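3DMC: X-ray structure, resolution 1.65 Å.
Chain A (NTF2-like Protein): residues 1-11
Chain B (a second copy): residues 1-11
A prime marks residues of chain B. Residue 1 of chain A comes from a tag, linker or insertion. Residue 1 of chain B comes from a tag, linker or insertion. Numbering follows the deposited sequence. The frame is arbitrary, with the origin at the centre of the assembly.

Chain A (1-11) GMMTHYSDNTL
Chain B 1-11: GMMTHYSDNTL

The N-terminal segments of two copies of an NTF2-like protein pair antiparallel about a near-twofold axis, through backbone hydrogen bonds, a reciprocal aspartate contact and a selenium pair. The two stretches together bury 689 Å².

The register is centred on like residues. Met3 and Met3′ form a single antiparallel bridge, with their CA atoms 4.8 Å apart. Met3 N donates to Met3′ O and Met3′ N donates to Met3 O, each at 3.0 Å. Both residues are extended, with phi/psi near -105/137. Met2 and Met2′ have helix-like torsions, -65/-33 and -75/-27, so the chain bends just before the bridge.

Before the bend, Gly1 and Gly1′, both tag residues, lie close, with CA atoms 4.4 Å apart. Gly1 N donates to Gly1′ O at 2.7 Å, and Gly1′ N donates to Gly1 O at 2.8 Å. The two like-charged termini, Gly1 N and Gly1′ N, lie 3.8 Å apart. Gly1 CA also makes a CA-H...O contact with Met3′ O at 3.3 Å. Glycine fits tightly here: an ideal CB on Gly1 would fall 2.2 Å from Met3′ O, a clash.

Asp8 and Asp8′ point their CA-to-CB bonds toward the partner, with chi1 t. Met2 N donates to Asp8′ OD2 at 2.8 Å; Met2′ N donates to Asp8 OD2 at 3.0 Å. Each carboxylate also organises its own chain. Thr4 OG1 donates to Asp8 OD2 at 2.8 Å, while Leu11 N donates to Asp8 OD1 at 3.2 Å. The latter bond caps the helix that begins at Asn9, and chain B repeats it. Asp8 thus joins its own helix start to the backbone NH of Met2′.

Met2 and Met3 are selenomethionines in both chains, with chi1 t, chi2 t and chi3 m. Met3 SE and Met3′ SE meet at 3.1 Å. The Met2 side chain runs to the partner's helix start, where Met2 CE lies 3.3 Å from Thr10′ OG1 and 3.3 Å from Asp8′ OD1. Met2′ CE likewise lies 3.4 Å from Thr10 OG1.

His5 to Asp8 form a type I beta turn in each chain. It is closed by Asp8 N donating to His5 O at 2.9 Å, and likewise in chain B. His5 ND1 and Ser7 OG share a hydrogen bond of 2.8 Å. Within this turn Tyr6, with chi1 p, lies out of reach of the partner, and Asp8, at its end, is at the contact.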

# COMPACT_ATOMS: atom_id res chain seq x y z
N GLY A 1 13.14 -5.83 5.73
CA GLY A 1 14.37 -6.67 5.52
C GLY A 1 14.08 -8.07 5.04
O GLY A 1 12.98 -8.60 5.20
N MSE A 2 15.10 -8.64 4.40
CA MSE A 2 15.03 -9.99 3.86
C MSE A 2 14.87 -11.03 4.98
O MSE A 2 14.22 -12.07 4.78
CB MSE A 2 16.30 -10.31 3.07
CG MSE A 2 16.36 -11.71 2.56
SE MSE A 2 17.76 -11.74 1.23
CE MSE A 2 16.92 -10.68 -0.13
N MSE A 3 15.49 -10.75 6.12
CA MSE A 3 15.66 -11.77 7.19
C MSE A 3 14.73 -11.62 8.40
O MSE A 3 14.53 -10.53 8.95
CB MSE A 3 17.11 -11.85 7.69
CG MSE A 3 17.23 -13.01 8.72
SE MSE A 3 18.99 -13.17 9.51
CE MSE A 3 19.93 -12.80 7.95
N THR A 4 14.22 -12.75 8.83
CA THR A 4 13.42 -12.80 10.04
C THR A 4 13.85 -13.97 10.94
O THR A 4 14.79 -14.70 10.66
CB THR A 4 11.92 -12.89 9.72
OG1 THR A 4 11.14 -12.72 10.91
CG2 THR A 4 11.57 -14.24 9.06
N HIS A 5 13.14 -14.08 12.05
CA HIS A 5 13.53 -14.95 13.17
C HIS A 5 12.43 -14.88 14.19
O HIS A 5 11.63 -13.94 14.18
CB HIS A 5 14.85 -14.47 13.79
CG HIS A 5 15.38 -15.33 14.90
ND1 HIS A 5 15.23 -15.00 16.24
CD2 HIS A 5 16.10 -16.47 14.88
CE1 HIS A 5 15.83 -15.91 16.98
NE2 HIS A 5 16.37 -16.82 16.18
N TYR A 6 12.37 -15.87 15.06
CA TYR A 6 11.25 -15.92 15.99
C TYR A 6 11.23 -14.67 16.88
O TYR A 6 10.22 -14.34 17.49
CB TYR A 6 11.21 -17.23 16.83
CG TYR A 6 12.43 -17.45 17.68
CD1 TYR A 6 12.58 -16.80 18.90
CD2 TYR A 6 13.42 -18.31 17.27
CE1 TYR A 6 13.71 -16.98 19.68
CE2 TYR A 6 14.56 -18.51 18.04
CZ TYR A 6 14.71 -17.84 19.25
OH TYR A 6 15.85 -18.04 20.02
N SER A 7 12.36 -13.95 16.94
CA SER A 7 12.49 -12.74 17.79
C SER A 7 11.95 -11.49 17.13
O SER A 7 12.00 -10.40 17.68
CB SER A 7 13.96 -12.50 18.19
OG SER A 7 14.81 -12.41 17.07
N ASP A 8 11.43 -11.67 15.92
CA ASP A 8 10.79 -10.58 15.14
C ASP A 8 9.40 -10.21 15.72
O ASP A 8 8.35 -10.71 15.30
CB ASP A 8 10.75 -10.98 13.66
CG ASP A 8 10.51 -9.81 12.73
OD1 ASP A 8 9.96 -8.80 13.19
OD2 ASP A 8 10.83 -9.96 11.52
N ASN A 9 9.41 -9.32 16.69
CA ASN A 9 8.22 -8.95 17.47
C ASN A 9 7.31 -8.13 16.59
O ASN A 9 6.08 -8.19 16.70
CB ASN A 9 8.63 -8.07 18.66
CG ASN A 9 7.46 -7.57 19.47
OD1 ASN A 9 6.83 -8.34 20.21
ND2 ASN A 9 7.21 -6.25 19.39
N THR A 10 7.92 -7.38 15.71
CA THR A 10 7.15 -6.53 14.80
C THR A 10 6.20 -7.39 13.95
O THR A 10 5.00 -7.13 13.87
CB THR A 10 8.08 -5.59 13.97
OG1 THR A 10 8.70 -4.63 14.87
CG2 THR A 10 7.32 -4.88 12.86
N LEU A 11 6.76 -8.41 13.33
CA LEU A 11 5.98 -9.34 12.51
C LEU A 11 4.95 -10.07 13.35
O LEU A 11 3.78 -10.20 12.97
CB LEU A 11 6.85 -10.35 11.78
CG LEU A 11 7.27 -10.08 10.34
CD1 LEU A 11 8.04 -11.27 9.82
CD2 LEU A 11 6.02 -9.82 9.46
N GLY B 1 10.76 -8.61 6.87
CA GLY B 1 11.61 -9.06 8.02
C GLY B 1 12.29 -7.90 8.71
O GLY B 1 12.52 -6.84 8.11
N MSE B 2 12.60 -8.11 9.99
CA MSE B 2 13.14 -7.05 10.84
C MSE B 2 14.58 -6.78 10.47
O MSE B 2 15.07 -5.66 10.65
CB MSE B 2 13.05 -7.41 12.32
CG MSE B 2 13.66 -6.41 13.25
SE MSE B 2 13.37 -7.01 15.07
CE MSE B 2 11.51 -6.54 15.26
N MSE B 3 15.23 -7.82 9.95
CA MSE B 3 16.70 -7.80 9.72
C MSE B 3 17.13 -7.60 8.27
O MSE B 3 16.66 -8.24 7.35
CB MSE B 3 17.39 -9.06 10.30
CG MSE B 3 18.94 -9.01 10.06
SE MSE B 3 19.98 -10.48 10.80
CE MSE B 3 18.91 -10.62 12.40
N THR B 4 18.12 -6.75 8.10
CA THR B 4 18.73 -6.60 6.79
C THR B 4 20.24 -6.65 6.89
O THR B 4 20.82 -6.82 7.97
CB THR B 4 18.24 -5.33 6.03
OG1 THR B 4 18.57 -5.43 4.64
CG2 THR B 4 18.82 -4.00 6.65
N HIS B 5 20.85 -6.58 5.73
CA HIS B 5 22.30 -6.75 5.59
C HIS B 5 22.68 -6.34 4.19
O HIS B 5 21.83 -6.20 3.31
CB HIS B 5 22.65 -8.22 5.87
CG HIS B 5 24.11 -8.53 5.82
ND1 HIS B 5 24.71 -9.12 4.73
CD2 HIS B 5 25.09 -8.37 6.74
CE1 HIS B 5 26.00 -9.30 4.98
NE2 HIS B 5 26.25 -8.86 6.20
N TYR B 6 23.96 -6.09 3.99
CA TYR B 6 24.39 -5.56 2.70
C TYR B 6 24.05 -6.58 1.62
O TYR B 6 23.95 -6.26 0.44
CB TYR B 6 25.89 -5.13 2.67
CG TYR B 6 26.87 -6.24 3.00
CD1 TYR B 6 27.18 -7.22 2.07
CD2 TYR B 6 27.49 -6.30 4.24
CE1 TYR B 6 28.07 -8.24 2.35
CE2 TYR B 6 28.37 -7.33 4.55
CZ TYR B 6 28.67 -8.29 3.59
OH TYR B 6 29.53 -9.32 3.88
N SER B 7 23.79 -7.81 2.03
CA SER B 7 23.51 -8.91 1.06
C SER B 7 22.03 -9.01 0.69
O SER B 7 21.61 -9.94 0.01
CB SER B 7 23.98 -10.25 1.63
OG SER B 7 23.32 -10.56 2.84
N ASP B 8 21.27 -8.04 1.18
CA ASP B 8 19.82 -7.94 0.90
C ASP B 8 19.60 -7.36 -0.52
O ASP B 8 19.35 -6.17 -0.72
CB ASP B 8 19.15 -7.13 2.02
CG ASP B 8 17.64 -7.25 2.01
OD1 ASP B 8 17.06 -7.54 0.93
OD2 ASP B 8 17.05 -7.03 3.09
N ASN B 9 19.73 -8.24 -1.51
CA ASN B 9 19.61 -7.87 -2.92
C ASN B 9 18.25 -7.28 -3.25
O ASN B 9 18.11 -6.40 -4.11
CB ASN B 9 19.86 -9.10 -3.83
CG ASN B 9 19.70 -8.81 -5.33
OD1 ASN B 9 20.53 -8.13 -5.94
ND2 ASN B 9 18.65 -9.39 -5.95
N THR B 10 17.25 -7.81 -2.56
CA THR B 10 15.85 -7.40 -2.81
C THR B 10 15.70 -5.90 -2.51
O THR B 10 15.23 -5.13 -3.37
CB THR B 10 14.85 -8.30 -2.02
OG1 THR B 10 14.92 -9.65 -2.54
CG2 THR B 10 13.41 -7.76 -2.10
N LEU B 11 16.13 -5.50 -1.32
CA LEU B 11 16.15 -4.06 -0.92
C LEU B 11 16.99 -3.21 -1.85
O LEU B 11 16.58 -2.15 -2.31
CB LEU B 11 16.65 -3.85 0.53
CG LEU B 11 15.64 -3.69 1.66
CD1 LEU B 11 16.38 -3.37 2.96
CD2 LEU B 11 14.62 -2.60 1.30